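Local coordinates for protein glycosyl hydrolase (Rhizobium leguminosarum bv. trifolii, PDB 5NDX) that probably hydrolyses O-glycosidic bonds as a family 39 glycoside hydrolase and is a bacterial counterpart of human alpha-L-iduronidase, at residues 533-541 with 613-621; 563-571 with 580-591. The protein carries 2 engineered substitutions. All coordinates share one frame; numbering follows the deposited sequence.

Overall arrangement
Both contacts lie in the C-terminal beta domain, on the same side of the chain's centre and away from the sugar-binding pocket of the TIM barrel. Their centres are about 11 Å apart. Contact 1 joins the first and last strands of this domain, and contact 2 is nested between its two segments in the sequence. Both reach the three-stranded sheet that contains strands 536-545 and 590-594. Both also reach the four-stranded sheet that contains strands 566-572 and 618-620. They meet where P535 packs on the Y567 ring, with P535 CG 4.1 Å from Y567 CD1. The two sheets face each other at contact 1, consistent with a small beta sandwich.

Contact 1. Residues 533-541 with 613-621. Unlike the reference sequence in segment 533-541: A534 (reference Thr). Unlike the reference sequence in segment 613-621: L618 (reference Val), S619 (reference Phe). With SO4 (sulfate ion), chain H; SO4 (sulfate ion), chain G.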
ATOM      1  N   ALA A 533      23.059  -6.127  -8.643  1.00 40.22           N
ATOM      2  CA  ALA A 533      22.751  -5.602  -9.937  1.00 42.52           C
ATOM      3  C   ALA A 533      22.443  -4.094  -9.870  1.00 43.94           C
ATOM      4  O   ALA A 533      21.841  -3.567  -8.922  1.00 41.73           O
ATOM      5  CB  ALA A 533      21.570  -6.353 -10.522  1.00 43.27           C
ATOM      6  N   ALA A 534      22.900  -3.399 -10.891  1.00 42.51           N
ATOM      7  CA  ALA A 534      22.678  -1.983 -10.999  1.00 41.98           C
ATOM      8  C   ALA A 534      21.187  -1.670 -11.171  1.00 38.06           C
ATOM      9  O   ALA A 534      20.422  -2.488 -11.683  1.00 36.70           O
ATOM     10  CB  ALA A 534      23.509  -1.407 -12.135  1.00 43.60           C
ATOM     11  N   PRO A 535      20.747  -0.523 -10.660  1.00 35.97           N
ATOM     12  CA  PRO A 535      19.350  -0.144 -10.917  1.00 36.95           C
ATOM     13  C   PRO A 535      19.116   0.192 -12.399  1.00 36.16           C
ATOM     14  O   PRO A 535      20.068   0.433 -13.107  1.00 35.33           O
ATOM     15  CB  PRO A 535      19.150   1.123 -10.077  1.00 37.42           C
ATOM     16  CG  PRO A 535      20.423   1.385  -9.399  1.00 38.57           C
ATOM     17  CD  PRO A 535      21.491   0.481  -9.901  1.00 36.81           C
ATOM     18  N   THR A 536      17.865   0.301 -12.812  1.00 36.16           N
ATOM     19  CA  THR A 536      17.508   0.579 -14.189  1.00 37.64           C
ATOM     20  C   THR A 536      16.390   1.581 -14.323  1.00 37.52           C
ATOM     21  O   THR A 536      15.613   1.792 -13.378  1.00 36.56           O
ATOM     22  CB  THR A 536      17.079  -0.698 -14.924  1.00 38.52           C
ATOM     23  OG1 THR A 536      15.855  -1.207 -14.390  1.00 40.00           O
ATOM     24  CG2 THR A 536      18.160  -1.781 -14.823  1.00 39.37           C
ATOM     25  N   GLY A 537      16.273   2.172 -15.508  1.00 36.72           N
ATOM     26  CA  GLY A 537      15.050   2.935 -15.848  1.00 38.03           C
ATOM     27  C   GLY A 537      14.894   4.236 -15.044  1.00 37.34           C
ATOM     28  O   GLY A 537      13.809   4.558 -14.611  1.00 39.47           O
ATOM     29  N   LEU A 538      15.976   4.983 -14.853  1.00 37.60           N
ATOM     30  CA  LEU A 538      15.917   6.191 -14.055  1.00 41.64           C
ATOM     31  C   LEU A 538      15.158   7.276 -14.773  1.00 44.17           C
ATOM     32  O   LEU A 538      15.587   7.645 -15.842  1.00 46.83           O
ATOM     33  CB  LEU A 538      17.302   6.728 -13.769  1.00 42.79           C
ATOM     34  CG  LEU A 538      17.387   8.058 -13.006  1.00 42.11           C
ATOM     35  CD1 LEU A 538      16.719   7.944 -11.648  1.00 40.97           C
ATOM     36  CD2 LEU A 538      18.833   8.458 -12.809  1.00 43.68           C
ATOM     37  N   VAL A 539      14.079   7.796 -14.169  1.00 42.92           N
ATOM     38  CA  VAL A 539      13.260   8.936 -14.658  1.00 42.37           C
ATOM     39  C   VAL A 539      13.437  10.116 -13.666  1.00 44.02           C
ATOM     40  O   VAL A 539      13.413   9.908 -12.436  1.00 40.85           O
ATOM     41  CB  VAL A 539      11.751   8.520 -14.719  1.00 45.62           C
ATOM     42  CG1 VAL A 539      10.828   9.643 -15.228  1.00 48.52           C
ATOM     43  CG2 VAL A 539      11.549   7.293 -15.600  1.00 46.78           C
ATOM     44  N   VAL A 540      13.616  11.337 -14.176  1.00 42.09           N
ATOM     45  CA  VAL A 540      13.829  12.531 -13.375  1.00 42.61           C
ATOM     46  C   VAL A 540      12.786  13.537 -13.784  1.00 46.23           C
ATOM     47  O   VAL A 540      12.608  13.783 -14.970  1.00 45.45           O
ATOM     48  CB  VAL A 540      15.195  13.158 -13.603  1.00 43.45           C
ATOM     49  CG1 VAL A 540      15.360  14.392 -12.708  1.00 44.55           C
ATOM     50  CG2 VAL A 540      16.280  12.137 -13.327  1.00 43.39           C
ATOM     51  N   GLU A 541      12.040  14.088 -12.834  1.00 47.33           N
ATOM     52  CA  GLU A 541      11.072  15.125 -13.156  1.00 47.88           C
ATOM     53  C   GLU A 541      11.157  16.289 -12.239  1.00 46.98           C
ATOM     54  O   GLU A 541      11.372  16.127 -11.022  1.00 43.02           O
ATOM     55  CB  GLU A 541       9.683  14.609 -13.026  1.00 52.74           C
ATOM     56  CG  GLU A 541       9.368  13.593 -14.062  1.00 61.98           C
ATOM     57  CD  GLU A 541       8.048  12.994 -13.780  1.00 69.69           C
ATOM     58  OE1 GLU A 541       7.165  13.754 -13.343  1.00 78.93           O
ATOM     59  OE2 GLU A 541       7.910  11.768 -13.966  1.00 80.57           O
ATOM     60  N   ARG A 613      28.882  -1.966  -3.663  1.00 44.09           N
ATOM     61  CA  ARG A 613      28.180  -1.118  -4.617  1.00 47.93           C
ATOM     62  C   ARG A 613      27.973  -1.828  -5.920  1.00 44.27           C
ATOM     63  O   ARG A 613      28.828  -2.570  -6.346  1.00 44.35           O
ATOM     64  CB  ARG A 613      28.953   0.169  -4.891  1.00 51.93           C
ATOM     65  CG  ARG A 613      28.026   1.259  -5.406  1.00 59.80           C
ATOM     66  CD  ARG A 613      28.682   2.600  -5.790  1.00 63.65           C
ATOM     67  NE  ARG A 613      29.821   2.617  -6.717  1.00 68.77           N
ATOM     68  CZ  ARG A 613      29.883   2.101  -7.942  1.00 71.25           C
ATOM     69  NH1 ARG A 613      28.892   1.404  -8.458  1.00 74.59           N
ATOM     70  NH2 ARG A 613      30.989   2.245  -8.654  1.00 73.63           N
ATOM     71  N   SER A 614      26.841  -1.599  -6.571  1.00 43.14           N
ATOM     72  CA  SER A 614      26.621  -2.142  -7.919  1.00 45.33           C
ATOM     73  C   SER A 614      27.718  -1.520  -8.766  1.00 53.94           C
ATOM     74  O   SER A 614      27.880  -0.299  -8.721  1.00 49.86           O
ATOM     75  CB  SER A 614      25.251  -1.788  -8.488  1.00 41.48           C
ATOM     76  OG  SER A 614      24.970  -0.411  -8.344  1.00 38.07           O
ATOM     77  N   GLU A 615      28.516  -2.375  -9.430  1.00 65.72           N
ATOM     78  CA  GLU A 615      29.668  -1.971 -10.306  1.00 73.90           C
ATOM     79  C   GLU A 615      29.326  -0.840 -11.313  1.00 72.88           C
ATOM     80  O   GLU A 615      30.143   0.026 -11.623  1.00 76.48           O
ATOM     81  CB  GLU A 615      30.205  -3.197 -11.066  1.00 80.68           C
ATOM     82  CG  GLU A 615      31.217  -4.009 -10.263  1.00 88.68           C
ATOM     83  CD  GLU A 615      31.413  -5.420 -10.804  1.00 95.15           C
ATOM     84  OE1 GLU A 615      31.973  -6.261 -10.066  1.00 96.06           O
ATOM     85  OE2 GLU A 615      31.002  -5.696 -11.957  1.00 99.77           O
ATOM     86  N   LEU A 616      28.088  -0.874 -11.772  1.00 68.90           N
ATOM     87  CA  LEU A 616      27.488   0.151 -12.563  1.00 65.85           C
ATOM     88  C   LEU A 616      26.553   0.958 -11.601  1.00 58.56           C
ATOM     89  O   LEU A 616      25.772   0.375 -10.845  1.00 50.72           O
ATOM     90  CB  LEU A 616      26.700  -0.590 -13.654  1.00 68.49           C
ATOM     91  CG  LEU A 616      26.089  -0.196 -15.028  1.00 76.13           C
ATOM     92  CD1 LEU A 616      26.164  -1.461 -15.878  1.00 74.42           C
ATOM     93  CD2 LEU A 616      24.636   0.343 -15.067  1.00 72.00           C
ATOM     94  N   CYS A 617      26.663   2.278 -11.664  1.00 49.09           N
ATOM     95  CA  CYS A 617      25.594   3.178 -11.311  1.00 52.28           C
ATOM     96  C   CYS A 617      24.706   3.469 -12.537  1.00 49.09           C
ATOM     97  O   CYS A 617      25.085   3.162 -13.643  1.00 50.72           O
ATOM     98  CB  CYS A 617      26.168   4.407 -10.578  1.00 58.11           C
ATOM     99  SG  CYS A 617      26.919   3.775  -9.003  1.00 62.21           S
ATOM    100  N   LEU A 618      23.471   3.890 -12.290  1.00 44.12           N
ATOM    101  CA  LEU A 618      22.495   4.242 -13.316  0.50 45.63           C
ATOM    102  C   LEU A 618      22.450   5.757 -13.367  1.00 45.04           C
ATOM    103  O   LEU A 618      22.161   6.378 -12.352  1.00 44.27           O
ATOM    104  CB  LEU A 618      21.112   3.695 -12.939  0.50 46.76           C
ATOM    105  CG  LEU A 618      20.115   3.495 -14.067  0.50 45.83           C
ATOM    106  CD1 LEU A 618      19.792   4.768 -14.764  0.50 48.20           C
ATOM    107  CD2 LEU A 618      20.773   2.602 -15.070  0.50 50.10           C
ATOM    108  N   SER A 619      22.715   6.336 -14.528  1.00 45.31           N
ATOM    109  CA  SER A 619      22.721   7.786 -14.748  1.00 55.60           C
ATOM    110  C   SER A 619      21.526   8.294 -15.541  1.00 63.34           C
ATOM    111  O   SER A 619      20.836   7.510 -16.203  1.00 62.45           O
ATOM    112  CB  SER A 619      23.982   8.214 -15.508  1.00 58.65           C
ATOM    113  OG  SER A 619      25.116   8.106 -14.660  1.00 63.94           O
ATOM    114  N   ARG A 620      21.274   9.598 -15.367  1.00 74.58           N
ATOM    115  CA  ARG A 620      20.542  10.501 -16.293  1.00 84.25           C
ATOM    116  C   ARG A 620      20.125  11.848 -15.618  1.00 86.37           C
ATOM    117  O   ARG A 620      20.723  12.222 -14.606  1.00 74.80           O
ATOM    118  CB  ARG A 620      19.397   9.809 -17.083  1.00 89.05           C
ATOM    119  CG  ARG A 620      19.896   9.252 -18.426  1.00 97.26           C
ATOM    120  CD  ARG A 620      20.122  10.313 -19.510  1.00104.74           C
ATOM    121  NE  ARG A 620      20.635  11.589 -18.981  1.00107.43           N
ATOM    122  CZ  ARG A 620      20.375  12.807 -19.470  1.00110.28           C
ATOM    123  NH1 ARG A 620      20.868  13.877 -18.847  1.00109.47           N
ATOM    124  NH2 ARG A 620      19.650  12.983 -20.575  1.00114.39           N
ATOM    125  N   SER A 621      19.208  12.616 -16.232  1.00 90.82           N
ATOM    126  CA  SER A 621      18.571  13.823 -15.610  1.00 87.93           C
ATOM    127  C   SER A 621      17.392  14.283 -16.472  1.00 82.63           C
ATOM    128  O   SER A 621      16.759  13.453 -17.130  1.00 75.66           O
ATOM    129  CB  SER A 621      19.556  14.994 -15.380  1.00 87.22           C
ATOM    130  OG  SER A 621      18.914  16.086 -14.726  1.00 81.19           O
TER
HETATM  131  S   SO4 H 707      24.371  -5.484 -13.511  1.00111.18           S
HETATM  132  O1  SO4 H 707      24.916  -6.459 -12.535  1.00113.18           O
HETATM  133  O2  SO4 H 707      24.954  -5.766 -14.845  1.00121.30           O
HETATM  134  O3  SO4 H 707      22.900  -5.645 -13.572  1.00105.49           O
HETATM  135  O4  SO4 H 707      24.736  -4.100 -13.128  1.00102.78           O
HETATM  136  S   SO4 G 706      32.417   2.302  -3.186  1.00118.48           S
HETATM  137  O1  SO4 G 706      33.755   2.177  -2.553  1.00122.87           O
HETATM  138  O2  SO4 G 706      31.589   1.134  -2.816  1.00117.46           O
HETATM  139  O3  SO4 G 706      31.767   3.547  -2.714  1.00117.42           O
HETATM  140  O4  SO4 G 706      32.561   2.353  -4.660  1.00120.73           O
HETATM  141  O   HOH W   1      14.210  11.542 -17.036  1.00 50.22           O
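The strands 536-541 and 618-620, which meet through L538 and L618, run roughly parallel at 32°, with their axes 7.2 Å apart at closest approach. No direct hydrogen bond joins the two segments, so packing carries the contact. At one end the methyl of A534 sits against L616, with A534 CB 3.6 Å from L616 CD2. S614 comes up beside it, its CB 3.6 Å from A534 CA. The S614 hydroxyl donates to L616 O; S614 OG and L616 O are 2.7 Å apart, and the donor is tilted 27° from the carbonyl plane. S614 OG also accepts from the backbone N of A606, which fixes its rotation. A534 N donates to a sulfate ion, probably from the crystallisation liquor.

In the middle the branched end of L618 lies over the P535-T536 backbone and reaches L538 CB. L618 has two conformers, so its closest distances are doubtful. With CG anti to the backbone N (chi1 176°), L538 sends CD2 across to the backbone of the other strand, 3.7 Å from R620 N. At the far end V540 lays one methyl on the chain terminus, with CG2 3.6 Å from S621 CA. There a water takes the N-H of V540, 2.9 Å from V540 N, and donates to S621 O. W556 of strand 549-557 touches both P535 and L538, and a disulfide from C617 to C605 ties the terminal segment to strand 601-607. The two strands belong to different sheets, one of three strands and one of four. This packing of the first strand against the last, each from a different antiparallel sheet, is consistent with a fibronectin type III-like sandwich.

Contact 2. Residues 563-571 with 580-591; sequences PAIFYDVLV and KVSSAPLISTAF. Unlike the reference sequence in segment 580-591: S583 (reference Pro).
Y567 and L586 form an antiparallel hydrogen-bonded pair: Y567 N is 2.8 Å from L586 O, and L586 N returns the bond to Y567 O. V569 is the bump that fills a hollow lined by L586, F591 and V581. Its CG2 rests 3.7 Å from F591 CG and also meets L586 CD1, while CG1 turns to V581 CG1 at 4.0 Å. Farther along, the ring of F566 lies alongside I587, against its CG2, and also touches P585 CB, 3.8 Å from F566 CD2. The Y567 ring lies beside T589, with CE2 3.8 Å from T589 CG2, and stacks edge-to-face with W556. Replacing Y567 by an alanine is likely to open a gap beside the T589 methyl and leave the W556 ring without its edge-to-face partner. S582 holds OG between its backbone N and carbonyl carbon (chi1 48°), where it accepts the V569 N-H 2.9 Å away in an almost straight bond (175°). V581 N donates to V569 O, and S582 N adds a weak bond to the same oxygen. A water bridges I565 O and I587 O. The chemistry implies that a serine hydroxyl and water satisfy polar backbone atoms where the irregular loop departs from regular strand pairing.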
ATOM      1  N   PRO A 563      17.165  -9.484  -1.950  1.00 41.25           N
ATOM      2  CA  PRO A 563      16.691  -8.867  -0.704  1.00 38.28           C
ATOM      3  C   PRO A 563      17.728  -7.935  -0.126  1.00 36.19           C
ATOM      4  O   PRO A 563      18.903  -8.080  -0.425  1.00 36.03           O
ATOM      5  CB  PRO A 563      16.521 -10.070   0.236  1.00 39.97           C
ATOM      6  CG  PRO A 563      17.584 -11.004  -0.214  1.00 41.06           C
ATOM      7  CD  PRO A 563      17.585 -10.877  -1.730  1.00 42.52           C
ATOM      8  N   ALA A 564      17.299  -7.024   0.745  1.00 33.70           N
ATOM      9  CA  ALA A 564      18.205  -6.179   1.528  1.00 35.05           C
ATOM     10  C   ALA A 564      19.165  -5.346   0.650  1.00 36.32           C
ATOM     11  O   ALA A 564      20.364  -5.248   0.924  1.00 36.73           O
ATOM     12  CB  ALA A 564      18.990  -7.007   2.525  1.00 36.45           C
ATOM     13  N   ILE A 565      18.598  -4.770  -0.411  1.00 35.50           N
ATOM     14  CA  ILE A 565      19.261  -3.789  -1.256  1.00 35.24           C
ATOM     15  C   ILE A 565      18.840  -2.373  -0.901  1.00 33.24           C
ATOM     16  O   ILE A 565      17.644  -2.093  -0.776  1.00 34.44           O
ATOM     17  CB  ILE A 565      18.942  -4.030  -2.739  1.00 35.03           C
ATOM     18  CG1 ILE A 565      19.321  -5.464  -3.135  1.00 37.29           C
ATOM     19  CG2 ILE A 565      19.725  -3.049  -3.610  1.00 36.11           C
ATOM     20  CD1 ILE A 565      20.813  -5.851  -2.962  1.00 36.54           C
ATOM     21  N   PHE A 566      19.831  -1.504  -0.744  1.00 31.98           N
ATOM     22  CA  PHE A 566      19.660  -0.101  -0.428  1.00 35.37           C
ATOM     23  C   PHE A 566      20.247   0.792  -1.523  1.00 36.24           C
ATOM     24  O   PHE A 566      21.280   0.454  -2.101  1.00 40.84           O
ATOM     25  CB  PHE A 566      20.416   0.178   0.873  1.00 37.83           C
ATOM     26  CG  PHE A 566      19.918  -0.640   2.013  1.00 40.15           C
ATOM     27  CD1 PHE A 566      20.448  -1.875   2.276  1.00 41.57           C
ATOM     28  CD2 PHE A 566      18.857  -0.180   2.783  1.00 43.79           C
ATOM     29  CE1 PHE A 566      19.982  -2.625   3.333  1.00 43.69           C
ATOM     30  CE2 PHE A 566      18.397  -0.933   3.848  1.00 45.72           C
ATOM     31  CZ  PHE A 566      18.951  -2.159   4.106  1.00 42.40           C
ATOM     32  N   TYR A 567      19.625   1.930  -1.799  1.00 33.59           N
ATOM     33  CA  TYR A 567      20.069   2.819  -2.890  1.00 33.24           C
ATOM     34  C   TYR A 567      20.630   4.113  -2.316  1.00 35.21           C
ATOM     35  O   TYR A 567      20.167   4.623  -1.263  1.00 33.14           O
ATOM     36  CB  TYR A 567      18.936   3.097  -3.894  1.00 31.92           C
ATOM     37  CG  TYR A 567      18.371   1.845  -4.473  1.00 32.82           C
ATOM     38  CD1 TYR A 567      18.966   1.216  -5.571  1.00 32.35           C
ATOM     39  CD2 TYR A 567      17.308   1.204  -3.867  1.00 33.62           C
ATOM     40  CE1 TYR A 567      18.463  -0.003  -6.058  1.00 33.63           C
ATOM     41  CE2 TYR A 567      16.802  -0.001  -4.349  1.00 34.88           C
ATOM     42  CZ  TYR A 567      17.382  -0.605  -5.471  1.00 36.07           C
ATOM     43  OH  TYR A 567      16.860  -1.815  -5.914  1.00 36.66           O
ATOM     44  N   ASP A 568      21.669   4.603  -2.978  1.00 37.10           N
ATOM     45  CA  ASP A 568      22.177   5.958  -2.801  1.00 39.88           C
ATOM     46  C   ASP A 568      21.896   6.723  -4.081  1.00 40.63           C
ATOM     47  O   ASP A 568      21.891   6.154  -5.182  1.00 38.90           O
ATOM     48  CB  ASP A 568      23.680   5.907  -2.629  1.00 43.79           C
ATOM     49  CG  ASP A 568      24.102   5.203  -1.341  1.00 46.83           C
ATOM     50  OD1 ASP A 568      23.346   5.195  -0.339  1.00 47.66           O
ATOM     51  OD2 ASP A 568      25.203   4.637  -1.360  1.00 52.72           O
ATOM     52  N   VAL A 569      21.672   8.008  -3.918  1.00 40.21           N
ATOM     53  CA  VAL A 569      21.501   8.927  -5.006  1.00 40.27           C
ATOM     54  C   VAL A 569      22.669   9.865  -4.960  1.00 41.04           C
ATOM     55  O   VAL A 569      22.978  10.421  -3.893  1.00 39.76           O
ATOM     56  CB  VAL A 569      20.210   9.726  -4.890  1.00 37.71           C
ATOM     57  CG1 VAL A 569      20.133  10.745  -6.019  1.00 36.30           C
ATOM     58  CG2 VAL A 569      19.021   8.799  -4.959  1.00 37.22           C
ATOM     59  N   LEU A 570      23.322  10.024  -6.104  1.00 43.31           N
ATOM     60  CA  LEU A 570      24.458  10.929  -6.239  1.00 45.82           C
ATOM     61  C   LEU A 570      24.228  11.992  -7.302  1.00 46.08           C
ATOM     62  O   LEU A 570      23.385  11.859  -8.179  1.00 45.11           O
ATOM     63  CB  LEU A 570      25.714  10.161  -6.578  1.00 48.76           C
ATOM     64  CG  LEU A 570      26.109   9.078  -5.588  1.00 52.96           C
ATOM     65  CD1 LEU A 570      25.630   7.761  -6.105  1.00 54.51           C
ATOM     66  CD2 LEU A 570      27.623   9.009  -5.487  1.00 57.53           C
ATOM     67  N   VAL A 571      25.032  13.032  -7.217  1.00 46.87           N
ATOM     68  CA  VAL A 571      24.921  14.175  -8.068  1.00 49.76           C
ATOM     69  C   VAL A 571      26.304  14.594  -8.530  1.00 54.27           C
ATOM     70  O   VAL A 571      27.257  14.628  -7.743  1.00 53.81           O
ATOM     71  CB  VAL A 571      24.222  15.315  -7.337  1.00 51.88           C
ATOM     72  CG1 VAL A 571      24.738  16.693  -7.765  1.00 54.78           C
ATOM     73  CG2 VAL A 571      22.730  15.211  -7.593  1.00 50.74           C
ATOM     74  N   LYS A 580      27.384  12.016  -2.982  1.00 49.06           N
ATOM     75  CA  LYS A 580      26.137  11.505  -2.436  1.00 49.74           C
ATOM     76  C   LYS A 580      25.275  12.613  -1.912  1.00 48.83           C
ATOM     77  O   LYS A 580      25.748  13.495  -1.245  1.00 51.99           O
ATOM     78  CB  LYS A 580      26.349  10.493  -1.305  1.00 49.94           C
ATOM     79  CG  LYS A 580      25.056   9.772  -0.929  1.00 53.41           C
ATOM     80  CD  LYS A 580      25.275   8.615   0.041  1.00 56.85           C
ATOM     81  CE  LYS A 580      25.165   9.102   1.459  1.00 61.36           C
ATOM     82  NZ  LYS A 580      25.932   8.174   2.303  1.00 70.13           N
ATOM     83  N   VAL A 581      23.992  12.517  -2.200  1.00 47.02           N
ATOM     84  CA  VAL A 581      23.003  13.545  -1.905  1.00 47.47           C
ATOM     85  C   VAL A 581      21.790  12.955  -1.111  1.00 48.72           C
ATOM     86  O   VAL A 581      21.033  13.676  -0.495  1.00 49.62           O
ATOM     87  CB  VAL A 581      22.682  14.131  -3.286  1.00 51.69           C
ATOM     88  CG1 VAL A 581      21.271  13.826  -3.808  1.00 50.71           C
ATOM     89  CG2 VAL A 581      23.195  15.554  -3.437  1.00 50.88           C
ATOM     90  N   SER A 582      21.623  11.637  -1.102  1.00 45.13           N
ATOM     91  CA  SER A 582      20.621  10.996  -0.269  1.00 43.71           C
ATOM     92  C   SER A 582      21.167  10.920   1.175  1.00 44.97           C
ATOM     93  O   SER A 582      22.365  10.789   1.395  1.00 48.54           O
ATOM     94  CB  SER A 582      20.295   9.618  -0.859  1.00 40.37           C
ATOM     95  OG  SER A 582      21.466   8.893  -1.175  1.00 36.34           O
ATOM     96  N   SER A 583      20.313  11.025   2.169  1.00 46.50           N
ATOM     97  CA  SER A 583      20.809  11.089   3.556  1.00 49.46           C
ATOM     98  C   SER A 583      20.748   9.683   4.137  1.00 51.33           C
ATOM     99  O   SER A 583      21.768   9.091   4.436  1.00 66.33           O
ATOM    100  CB  SER A 583      20.064  12.152   4.380  1.00 47.94           C
ATOM    101  OG  SER A 583      18.677  12.150   4.075  1.00 47.78           O
ATOM    102  N   ALA A 584      19.582   9.095   4.167  1.00 46.95           N
ATOM    103  CA  ALA A 584      19.425   7.721   4.636  1.00 45.64           C
ATOM    104  C   ALA A 584      19.472   6.769   3.438  1.00 44.67           C
ATOM    105  O   ALA A 584      19.040   7.140   2.364  1.00 44.24           O
ATOM    106  CB  ALA A 584      18.090   7.597   5.336  1.00 47.21           C
ATOM    107  N   PRO A 585      20.001   5.552   3.618  1.00 42.50           N
ATOM    108  CA  PRO A 585      19.874   4.466   2.639  1.00 42.00           C
ATOM    109  C   PRO A 585      18.423   4.167   2.284  1.00 39.82           C
ATOM    110  O   PRO A 585      17.563   4.081   3.176  1.00 38.53           O
ATOM    111  CB  PRO A 585      20.468   3.263   3.379  1.00 42.81           C
ATOM    112  CG  PRO A 585      21.397   3.866   4.365  1.00 44.27           C
ATOM    113  CD  PRO A 585      20.705   5.097   4.826  1.00 41.64           C
ATOM    114  N   LEU A 586      18.139   4.059   0.997  1.00 35.07           N
ATOM    115  CA  LEU A 586      16.768   3.997   0.548  1.00 34.24           C
ATOM    116  C   LEU A 586      16.448   2.569   0.279  1.00 34.08           C
ATOM    117  O   LEU A 586      17.143   1.922  -0.527  1.00 34.03           O
ATOM    118  CB  LEU A 586      16.599   4.789  -0.731  1.00 35.33           C
ATOM    119  CG  LEU A 586      16.864   6.286  -0.596  1.00 35.53           C
ATOM    120  CD1 LEU A 586      17.128   6.887  -1.977  1.00 35.46           C
ATOM    121  CD2 LEU A 586      15.675   6.957   0.135  1.00 35.87           C
ATOM    122  N   ILE A 587      15.379   2.047   0.845  1.00 32.44           N
ATOM    123  CA  ILE A 587      14.928   0.728   0.376  1.00 34.92           C
ATOM    124  C   ILE A 587      13.923   0.756  -0.800  1.00 34.07           C
ATOM    125  O   ILE A 587      13.717  -0.282  -1.436  1.00 31.69           O
ATOM    126  CB  ILE A 587      14.387  -0.186   1.481  1.00 38.98           C
ATOM    127  CG1 ILE A 587      13.173   0.428   2.120  1.00 41.63           C
ATOM    128  CG2 ILE A 587      15.457  -0.470   2.514  1.00 42.32           C
ATOM    129  CD1 ILE A 587      12.589  -0.499   3.170  1.00 47.68           C
ATOM    130  N   SER A 588      13.300   1.899  -1.047  1.00 31.60           N
ATOM    131  CA  SER A 588      12.387   2.070  -2.167  1.00 32.18           C
ATOM    132  C   SER A 588      13.107   2.819  -3.279  1.00 32.22           C
ATOM    133  O   SER A 588      14.038   3.569  -3.032  1.00 35.04           O
ATOM    134  CB  SER A 588      11.097   2.864  -1.728  1.00 32.39           C
ATOM    135  OG  SER A 588      10.215   1.977  -0.991  1.00 33.81           O
ATOM    136  N   THR A 589      12.634   2.638  -4.496  1.00 31.47           N
ATOM    137  CA  THR A 589      13.296   3.155  -5.679  1.00 31.83           C
ATOM    138  C   THR A 589      12.726   4.483  -6.093  1.00 32.02           C
ATOM    139  O   THR A 589      12.266   4.642  -7.204  1.00 30.84           O
ATOM    140  CB  THR A 589      13.158   2.142  -6.814  1.00 32.76           C
ATOM    141  OG1 THR A 589      11.779   1.999  -7.145  1.00 32.01           O
ATOM    142  CG2 THR A 589      13.740   0.814  -6.385  1.00 32.60           C
ATOM    143  N   ALA A 590      12.809   5.450  -5.181  1.00 32.75           N
ATOM    144  CA  ALA A 590      12.304   6.775  -5.406  1.00 33.48           C
ATOM    145  C   ALA A 590      13.028   7.752  -4.481  1.00 33.75           C
ATOM    146  O   ALA A 590      13.461   7.382  -3.402  1.00 33.75           O
ATOM    147  CB  ALA A 590      10.796   6.819  -5.183  1.00 32.94           C
ATOM    148  N   PHE A 591      13.249   8.968  -4.958  1.00 33.77           N
ATOM    149  CA  PHE A 591      13.932   9.973  -4.164  1.00 33.78           C
ATOM    150  C   PHE A 591      13.607  11.379  -4.603  1.00 33.10           C
ATOM    151  O   PHE A 591      13.704  11.700  -5.773  1.00 32.69           O
ATOM    152  CB  PHE A 591      15.440   9.731  -4.220  1.00 34.30           C
ATOM    153  CG  PHE A 591      16.239  10.723  -3.426  1.00 34.90           C
ATOM    154  CD1 PHE A 591      16.245  10.681  -2.043  1.00 36.00           C
ATOM    155  CD2 PHE A 591      16.948  11.749  -4.063  1.00 36.37           C
ATOM    156  CE1 PHE A 591      17.001  11.609  -1.288  1.00 35.73           C
ATOM    157  CE2 PHE A 591      17.679  12.682  -3.311  1.00 36.46           C
ATOM    158  CZ  PHE A 591      17.709  12.604  -1.919  1.00 35.15           C
TER
HETATM  159  O   HOH W   2      15.242  -2.503  -1.632  1.00 33.17           O
HETATM  160  O   HOH W   3      21.354   6.853   0.545  1.00 45.34           O